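Local coordinates for glutathione S-transferase, N-terminal domain protein (Pseudomonas putida, PDB 4NAX) that binds oxidized glutathione disulfide, one per subunit, and probably acts as a glutathione transferase of the Ure2p-like type, at residues Leu21-Leu26 with Tyr45-Val50; Val34-Glu39 with Pro221-Gly226. One frame throughout, in Å; residues are numbered along the deposited sequence.

Contact 1: Leu21-Leu26 with Tyr45-Val50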
ATOM      1  N   LEU A  21      13.557  18.050  -8.997  1.00 14.65           N
ATOM      2  CA  LEU A  21      12.380  17.201  -8.837  1.00 14.27           C
ATOM      3  C   LEU A  21      11.135  18.079  -8.668  1.00 13.16           C
ATOM      4  O   LEU A  21      11.127  19.039  -7.879  1.00 14.40           O
ATOM      5  CB  LEU A  21      12.582  16.281  -7.643  1.00 13.89           C
ATOM      6  CG  LEU A  21      11.444  15.288  -7.379  1.00 14.20           C
ATOM      7  CD1 LEU A  21      12.001  14.013  -6.772  1.00 15.37           C
ATOM      8  CD2 LEU A  21      10.363  15.859  -6.467  1.00 14.66           C
ATOM      9  N   GLN A  22      10.095  17.723  -9.414  1.00 12.86           N
ATOM     10  CA  GLN A  22       8.810  18.406  -9.400  1.00 13.35           C
ATOM     11  C   GLN A  22       7.832  17.594  -8.568  1.00 13.05           C
ATOM     12  O   GLN A  22       7.655  16.398  -8.797  1.00 13.60           O
ATOM     13  CB  GLN A  22       8.270  18.565 -10.832  1.00 14.42           C
ATOM     14  CG  GLN A  22       9.244  19.250 -11.792  1.00 15.07           C
ATOM     15  CD  GLN A  22       9.399  20.727 -11.516  1.00 14.67           C
ATOM     16  OE1 GLN A  22       8.417  21.478 -11.548  1.00 15.65           O
ATOM     17  NE2 GLN A  22      10.612  21.160 -11.258  1.00 14.92           N
ATOM     18  N   LEU A  23       7.212  18.257  -7.598  1.00 12.89           N
ATOM     19  CA  LEU A  23       6.211  17.659  -6.730  1.00 12.80           C
ATOM     20  C   LEU A  23       4.850  18.263  -7.013  1.00 13.21           C
ATOM     21  O   LEU A  23       4.707  19.482  -7.014  1.00 13.95           O
ATOM     22  CB  LEU A  23       6.559  17.901  -5.264  1.00 13.27           C
ATOM     23  CG  LEU A  23       5.531  17.459  -4.235  1.00 13.73           C
ATOM     24  CD1 LEU A  23       5.313  15.948  -4.243  1.00 13.75           C
ATOM     25  CD2 LEU A  23       5.923  17.936  -2.847  1.00 15.37           C
ATOM     26  N   TYR A  24       3.850  17.412  -7.237  1.00 12.93           N
ATOM     27  CA  TYR A  24       2.473  17.847  -7.512  1.00 13.00           C
ATOM     28  C   TYR A  24       1.626  17.298  -6.380  1.00 13.13           C
ATOM     29  O   TYR A  24       1.414  16.091  -6.291  1.00 13.65           O
ATOM     30  CB  TYR A  24       2.009  17.360  -8.883  1.00 14.19           C
ATOM     31  CG  TYR A  24       3.013  17.649  -9.990  1.00 13.85           C
ATOM     32  CD1 TYR A  24       3.062  18.881 -10.650  1.00 14.82           C
ATOM     33  CD2 TYR A  24       3.954  16.696 -10.349  1.00 14.06           C
ATOM     34  CE1 TYR A  24       4.003  19.124 -11.645  1.00 15.12           C
ATOM     35  CE2 TYR A  24       4.877  16.930 -11.355  1.00 14.15           C
ATOM     36  CZ  TYR A  24       4.918  18.148 -11.984  1.00 14.79           C
ATOM     37  OH  TYR A  24       5.842  18.353 -12.986  1.00 15.96           O
ATOM     38  N   SER A  25       1.197  18.164  -5.461  1.00 13.33           N
ATOM     39  CA  SER A  25       0.686  17.691  -4.205  1.00 13.03           C
ATOM     40  C   SER A  25      -0.240  18.710  -3.544  1.00 13.56           C
ATOM     41  O   SER A  25      -0.605  19.725  -4.136  1.00 14.67           O
ATOM     42  CB  SER A  25       1.876  17.297  -3.296  1.00 12.95           C
ATOM     43  OG  SER A  25       1.464  16.551  -2.149  1.00 13.42           O
ATOM     44  N   LEU A  26      -0.619  18.393  -2.315  1.00 13.78           N
ATOM     45  CA  LEU A  26      -1.516  19.187  -1.489  1.00 13.67           C
ATOM     46  C   LEU A  26      -1.224  18.748  -0.049  1.00 13.62           C
ATOM     47  O   LEU A  26      -0.927  17.564   0.161  1.00 14.57           O
ATOM     48  CB  LEU A  26      -2.963  18.896  -1.881  1.00 15.38           C
ATOM     49  CG  LEU A  26      -4.030  19.793  -1.266  1.00 17.39           C
ATOM     50  CD1 LEU A  26      -3.894  21.216  -1.782  1.00 18.44           C
ATOM     51  CD2 LEU A  26      -5.391  19.210  -1.589  1.00 18.67           C
ATOM     52  N   TYR A  45      13.687  20.497  -4.525  1.00 15.38           N
ATOM     53  CA  TYR A  45      12.450  20.198  -5.201  1.00 15.04           C
ATOM     54  C   TYR A  45      11.630  21.444  -5.396  1.00 15.52           C
ATOM     55  O   TYR A  45      11.815  22.440  -4.687  1.00 16.77           O
ATOM     56  CB  TYR A  45      11.645  19.141  -4.452  1.00 16.25           C
ATOM     57  CG  TYR A  45      11.028  19.569  -3.131  1.00 15.09           C
ATOM     58  CD1 TYR A  45      11.791  19.716  -1.983  1.00 15.07           C
ATOM     59  CD2 TYR A  45       9.670  19.770  -3.032  1.00 15.64           C
ATOM     60  CE1 TYR A  45      11.227  20.067  -0.765  1.00 14.69           C
ATOM     61  CE2 TYR A  45       9.071  20.097  -1.832  1.00 16.72           C
ATOM     62  CZ  TYR A  45       9.844  20.268  -0.699  1.00 16.67           C
ATOM     63  OH  TYR A  45       9.196  20.567   0.480  1.00 18.65           O
ATOM     64  N   GLU A  46      10.732  21.370  -6.371  1.00 14.38           N
ATOM     65  CA  GLU A  46       9.838  22.450  -6.717  1.00 15.12           C
ATOM     66  C   GLU A  46       8.417  21.949  -6.513  1.00 14.96           C
ATOM     67  O   GLU A  46       7.919  21.081  -7.247  1.00 15.07           O
ATOM     68  CB  GLU A  46      10.062  22.867  -8.171  1.00 15.40           C
ATOM     69  CG  GLU A  46       9.201  24.037  -8.592  1.00 16.67           C
ATOM     70  CD  GLU A  46       9.448  24.503 -10.014  1.00 15.93           C
ATOM     71  OE1 GLU A  46      10.431  24.072 -10.652  1.00 16.74           O
ATOM     72  OE2 GLU A  46       8.636  25.334 -10.491  1.00 17.85           O
ATOM     73  N   ALA A  47       7.771  22.500  -5.495  1.00 15.05           N
ATOM     74  CA  ALA A  47       6.425  22.105  -5.129  1.00 15.58           C
ATOM     75  C   ALA A  47       5.350  22.883  -5.885  1.00 15.93           C
ATOM     76  O   ALA A  47       5.437  24.100  -6.077  1.00 19.08           O
ATOM     77  CB  ALA A  47       6.216  22.257  -3.624  1.00 19.55           C
ATOM     78  N   HIS A  48       4.326  22.149  -6.287  1.00 14.89           N
ATOM     79  CA  HIS A  48       3.193  22.680  -7.008  1.00 15.26           C
ATOM     80  C   HIS A  48       1.909  22.259  -6.340  1.00 15.20           C
ATOM     81  O   HIS A  48       1.698  21.068  -6.080  1.00 16.11           O
ATOM     82  CB  HIS A  48       3.182  22.150  -8.439  1.00 15.59           C
ATOM     83  CG  HIS A  48       4.407  22.492  -9.226  1.00 16.40           C
ATOM     84  ND1 HIS A  48       4.640  23.741  -9.768  1.00 16.86           N
ATOM     85  CD2 HIS A  48       5.492  21.746  -9.524  1.00 15.96           C
ATOM     86  CE1 HIS A  48       5.790  23.733 -10.408  1.00 17.23           C
ATOM     87  NE2 HIS A  48       6.341  22.544 -10.248  1.00 17.09           N
ATOM     88  N   LYS A  49       1.040  23.227  -6.076  1.00 15.60           N
ATOM     89  CA  LYS A  49      -0.253  22.930  -5.474  1.00 15.69           C
ATOM     90  C   LYS A  49      -1.288  22.449  -6.488  1.00 15.39           C
ATOM     91  O   LYS A  49      -1.581  23.145  -7.475  1.00 16.71           O
ATOM     92  CB  LYS A  49      -0.787  24.175  -4.778  1.00 16.96           C
ATOM     93  CG  LYS A  49      -2.124  23.936  -4.108  1.00 18.97           C
ATOM     94  CD  LYS A  49      -2.611  25.171  -3.370  1.00 19.85           C
ATOM     95  CE  LYS A  49      -3.894  24.871  -2.637  1.00 22.82           C
ATOM     96  NZ  LYS A  49      -4.506  26.106  -2.081  1.00 27.27           N
ATOM     97  N   VAL A  50      -1.826  21.262  -6.230  1.00 15.66           N
ATOM     98  CA  VAL A  50      -2.897  20.661  -7.000  1.00 15.56           C
ATOM     99  C   VAL A  50      -4.181  20.864  -6.198  1.00 19.01           C
ATOM    100  O   VAL A  50      -4.389  20.219  -5.175  1.00 20.93           O
ATOM    101  CB  VAL A  50      -2.628  19.156  -7.229  1.00 16.31           C
ATOM    102  CG1 VAL A  50      -3.766  18.503  -7.994  1.00 16.97           C
ATOM    103  CG2 VAL A  50      -1.322  18.982  -7.992  1.00 16.92           C
TER

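Contact 2: Val34-Glu39 with Pro221-Gly226. Unlike the reference sequence in segment 221-226: H225 (reference Arg).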
ATOM      1  N   VAL A  34       5.442  12.892   1.300  1.00 12.11           N
ATOM      2  CA  VAL A  34       6.449  13.140   0.303  1.00 11.96           C
ATOM      3  C   VAL A  34       7.187  14.448   0.541  1.00 12.50           C
ATOM      4  O   VAL A  34       8.433  14.490   0.433  1.00 13.21           O
ATOM      5  CB  VAL A  34       5.861  13.040  -1.104  1.00 12.45           C
ATOM      6  CG1 VAL A  34       6.900  13.411  -2.154  1.00 13.32           C
ATOM      7  CG2 VAL A  34       5.328  11.637  -1.353  1.00 13.37           C
ATOM      8  N   SER A  35       6.457  15.514   0.886  1.00 12.25           N
ATOM      9  CA  SER A  35       7.145  16.752   1.246  1.00 12.26           C
ATOM     10  C   SER A  35       8.019  16.580   2.505  1.00 12.73           C
ATOM     11  O   SER A  35       9.150  17.079   2.548  1.00 13.61           O
ATOM     12  CB  SER A  35       6.175  17.916   1.366  1.00 13.09           C
ATOM     13  OG  SER A  35       5.090  17.523   2.189  1.00 13.18           O
ATOM     14  N   ILE A  36       7.523  15.868   3.510  1.00 12.17           N
ATOM     15  CA  ILE A  36       8.342  15.578   4.672  1.00 12.71           C
ATOM     16  C   ILE A  36       9.610  14.834   4.249  1.00 12.91           C
ATOM     17  O   ILE A  36      10.720  15.173   4.674  1.00 13.82           O
ATOM     18  CB  ILE A  36       7.570  14.788   5.744  1.00 12.67           C
ATOM     19  CG1 ILE A  36       6.508  15.674   6.381  1.00 13.49           C
ATOM     20  CG2 ILE A  36       8.534  14.269   6.806  1.00 13.79           C
ATOM     21  CD1 ILE A  36       5.531  14.930   7.250  1.00 13.53           C
ATOM     22  N   MET A  37       9.462  13.801   3.421  1.00 12.70           N
ATOM     23  CA  MET A  37      10.610  13.044   2.982  1.00 12.82           C
ATOM     24  C   MET A  37      11.650  13.937   2.288  1.00 13.15           C
ATOM     25  O   MET A  37      12.837  13.843   2.577  1.00 14.09           O
ATOM     26  CB  MET A  37      10.148  11.935   2.034  1.00 13.35           C
ATOM     27  CG  MET A  37      11.267  11.079   1.478  1.00 14.15           C
ATOM     28  SD  MET A  37      12.119  10.156   2.767  1.00 14.43           S
ATOM     29  CE  MET A  37      13.145   9.120   1.731  1.00 13.93           C
ATOM     30  N   LEU A  38      11.190  14.782   1.369  1.00 12.76           N
ATOM     31  CA  LEU A  38      12.085  15.661   0.638  1.00 13.32           C
ATOM     32  C   LEU A  38      12.799  16.630   1.579  1.00 14.31           C
ATOM     33  O   LEU A  38      14.012  16.878   1.435  1.00 15.26           O
ATOM     34  CB  LEU A  38      11.314  16.413  -0.436  1.00 13.96           C
ATOM     35  CG  LEU A  38      10.871  15.516  -1.602  1.00 13.22           C
ATOM     36  CD1 LEU A  38       9.741  16.166  -2.380  1.00 14.32           C
ATOM     37  CD2 LEU A  38      12.048  15.193  -2.505  1.00 15.25           C
ATOM     38  N   GLU A  39      12.056  17.156   2.554  1.00 14.26           N
ATOM     39  CA  GLU A  39      12.670  18.029   3.562  1.00 14.60           C
ATOM     40  C   GLU A  39      13.712  17.291   4.395  1.00 15.98           C
ATOM     41  O   GLU A  39      14.753  17.852   4.740  1.00 17.79           O
ATOM     42  CB  GLU A  39      11.596  18.652   4.472  1.00 15.81           C
ATOM     43  CG  GLU A  39      10.649  19.609   3.767  1.00 16.18           C
ATOM     44  CD  GLU A  39      11.298  20.913   3.352  1.00 17.54           C
ATOM     45  OE1 GLU A  39      12.178  21.413   4.081  1.00 22.82           O
ATOM     46  OE2 GLU A  39      10.904  21.457   2.300  1.00 18.70           O
ATOM     47  N   PRO A 221      12.136  19.227  12.753  1.00 17.71           N
ATOM     48  CA  PRO A 221      11.918  20.429  11.933  1.00 18.81           C
ATOM     49  C   PRO A 221      11.478  20.113  10.495  1.00 16.22           C
ATOM     50  O   PRO A 221      10.648  20.831   9.924  1.00 17.26           O
ATOM     51  CB  PRO A 221      13.262  21.179  11.976  1.00 22.59           C
ATOM     52  CG  PRO A 221      14.131  20.443  12.909  1.00 38.16           C
ATOM     53  CD  PRO A 221      13.420  19.258  13.471  1.00 21.94           C
ATOM     54  N   ALA A 222      11.988  19.035   9.920  1.00 17.28           N
ATOM     55  CA  ALA A 222      11.596  18.700   8.548  1.00 16.02           C
ATOM     56  C   ALA A 222      10.121  18.312   8.465  1.00 15.45           C
ATOM     57  O   ALA A 222       9.467  18.521   7.441  1.00 15.21           O
ATOM     58  CB  ALA A 222      12.451  17.574   8.016  1.00 17.50           C
ATOM     59  N   VAL A 223       9.620  17.683   9.520  1.00 15.20           N
ATOM     60  CA  VAL A 223       8.200  17.331   9.609  1.00 14.63           C
ATOM     61  C   VAL A 223       7.358  18.586   9.636  1.00 15.11           C
ATOM     62  O   VAL A 223       6.391  18.704   8.880  1.00 15.04           O
ATOM     63  CB  VAL A 223       7.932  16.421  10.813  1.00 15.08           C
ATOM     64  CG1 VAL A 223       6.450  16.255  11.083  1.00 15.04           C
ATOM     65  CG2 VAL A 223       8.573  15.047  10.616  1.00 16.11           C
ATOM     66  N   GLN A 224       7.704  19.532  10.500  1.00 16.03           N
ATOM     67  CA  GLN A 224       6.914  20.770  10.557  1.00 16.42           C
ATOM     68  C   GLN A 224       6.899  21.512   9.226  1.00 15.55           C
ATOM     69  O   GLN A 224       5.851  22.010   8.810  1.00 17.47           O
ATOM     70  CB  GLN A 224       7.385  21.671  11.700  1.00 19.09           C
ATOM     71  CG  GLN A 224       6.984  21.131  13.064  1.00 19.77           C
ATOM     72  CD  GLN A 224       5.469  21.030  13.268  1.00 21.94           C
ATOM     73  OE1 GLN A 224       4.709  21.911  12.854  1.00 22.14           O
ATOM     74  NE2 GLN A 224       5.026  19.938  13.886  1.00 22.66           N
ATOM     75  N   HIS A 225       8.029  21.539   8.519  1.00 15.72           N
ATOM     76  CA  HIS A 225       8.015  22.152   7.182  1.00 15.28           C
ATOM     77  C   HIS A 225       7.157  21.351   6.211  1.00 14.80           C
ATOM     78  O   HIS A 225       6.313  21.899   5.510  1.00 14.99           O
ATOM     79  CB  HIS A 225       9.415  22.253   6.585  1.00 17.23           C
ATOM     80  CG  HIS A 225      10.308  23.212   7.295  1.00 18.28           C
ATOM     81  ND1 HIS A 225       9.953  24.520   7.529  1.00 19.63           N
ATOM     82  CD2 HIS A 225      11.558  23.067   7.782  1.00 19.54           C
ATOM     83  CE1 HIS A 225      10.949  25.141   8.133  1.00 22.36           C
ATOM     84  NE2 HIS A 225      11.924  24.273   8.319  1.00 23.10           N
ATOM     85  N   GLY A 226       7.396  20.045   6.155  1.00 14.64           N
ATOM     86  CA  GLY A 226       6.716  19.221   5.173  1.00 13.95           C
ATOM     87  C   GLY A 226       5.211  19.153   5.341  1.00 13.43           C
ATOM     88  O   GLY A 226       4.483  19.007   4.367  1.00 13.39           O
TER

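Contact 1: Leu21-Leu26 with Tyr45-Val50
Q22 reaches both E46 and H48 because its CG lies anti to the carbonyl carbon (chi1 -54°) and the chain bends at chi2 (-72°), which turns CD toward strand 45-49. H48 has a similar first torsion and meets it with the ring edge: NE2 donates to Q22 OE1 over 2.7 Å, the acceptor close to the imidazole plane. On the other branch, Q22 NE2 gives a bond of 3.0 Å to E46 OE1, arriving from above the carboxylate plane, while R20 O takes a further bond from the same nitrogen. H17 N also bonds E46 OE1 and K16 N bonds E46 OE2, so the carboxylate is gripped on both oxygens. The strands 21-25 and 45-49 run parallel, joined through helix 31-41 in the beta-alpha-beta unit that opens the thioredoxin-like domain. Their ladder alternates from E46 N to L21 O (2.8 Å) through to V50 N on S25 O (2.9 Å). An alanine in place of Q22 would probably leave H48 NE2 without its acceptor and its ring freer to turn, and remove one of the bonds on E46 OE1. Next to this amide, the Y24 and H48 rings lie nearly parallel but slid apart, Y24 CE1 coming to 3.7 Å from H48 CD2. On the face turned to helix 31-41, L23 CD2 packs 4.0 Å from Y45 CE2.

Contact 2: Val34-Glu39 with Pro221-Gly226
S35 bonds across to the backbone of G226: its OG, set between the backbone N and the carbonyl carbon (chi1 50°), donates to G226 O over 2.7 Å. The donor stands tilted from the carbonyl plane and well off the C=O direction. V32 O and I229 O are weak alternative acceptors for the same proton. Beside it, I36 divides its branches between two partners. CG1, anti to the carbonyl carbon, packs 3.8 Å from G226 CA, whereas CG2, anti to the backbone N, lies 3.9 Å from V223 CG2. The axes of the two segments approach to 7.8 Å, a closeness that depends on G226, since a CB there would clash with I36 CA. Helix 31-41 belongs to the thioredoxin-like N-terminal domain, and the short helix 221-226 comes directly after helix 208-219 at the end of the helical region characteristic of glutathione transferases, so the contact packs the end of that region against the N-terminal domain. On the buried side, F217 of helix 208-219 touches both I36 and V223, and helix 180-193 adds I183 and P187 against I36. One turn beyond S35, E39 CB rests 3.8 Å from A222 CB. The E39 chain bends at chi2 (-70°), and the side chain crosses that of H225 at about a right angle, E39 OE1 coming to 3.8 Å from H225 CB. The imidazole belongs to a histidine that replaces the reference arginine, and H225 NE2 stays 5.1 Å from E39 OE1, too far for a direct bond. The other carboxylate oxygen, E39 OE2, bonds to Y45 OH instead.

Helix 31-41 ties the two contacts together: it connects the paired strands of contact 1 along the chain and supplies the first segment of contact 2, so that the order is 21-26, 34-39, 45-50 and finally 221-226. Their centres lie 13 Å apart. One face of the sheet packs on this helix, with L23 CD1 meeting V34 CG1 and Y45 CD2 meeting L38 CD1, while a different side of the helix receives the C-terminal helix 221-226. The Y45-E39 pair bridges them. The last helix of the chain, after the helical region, is thereby packed against the N-terminal domain, which contributes to the glutathione disulfide pocket.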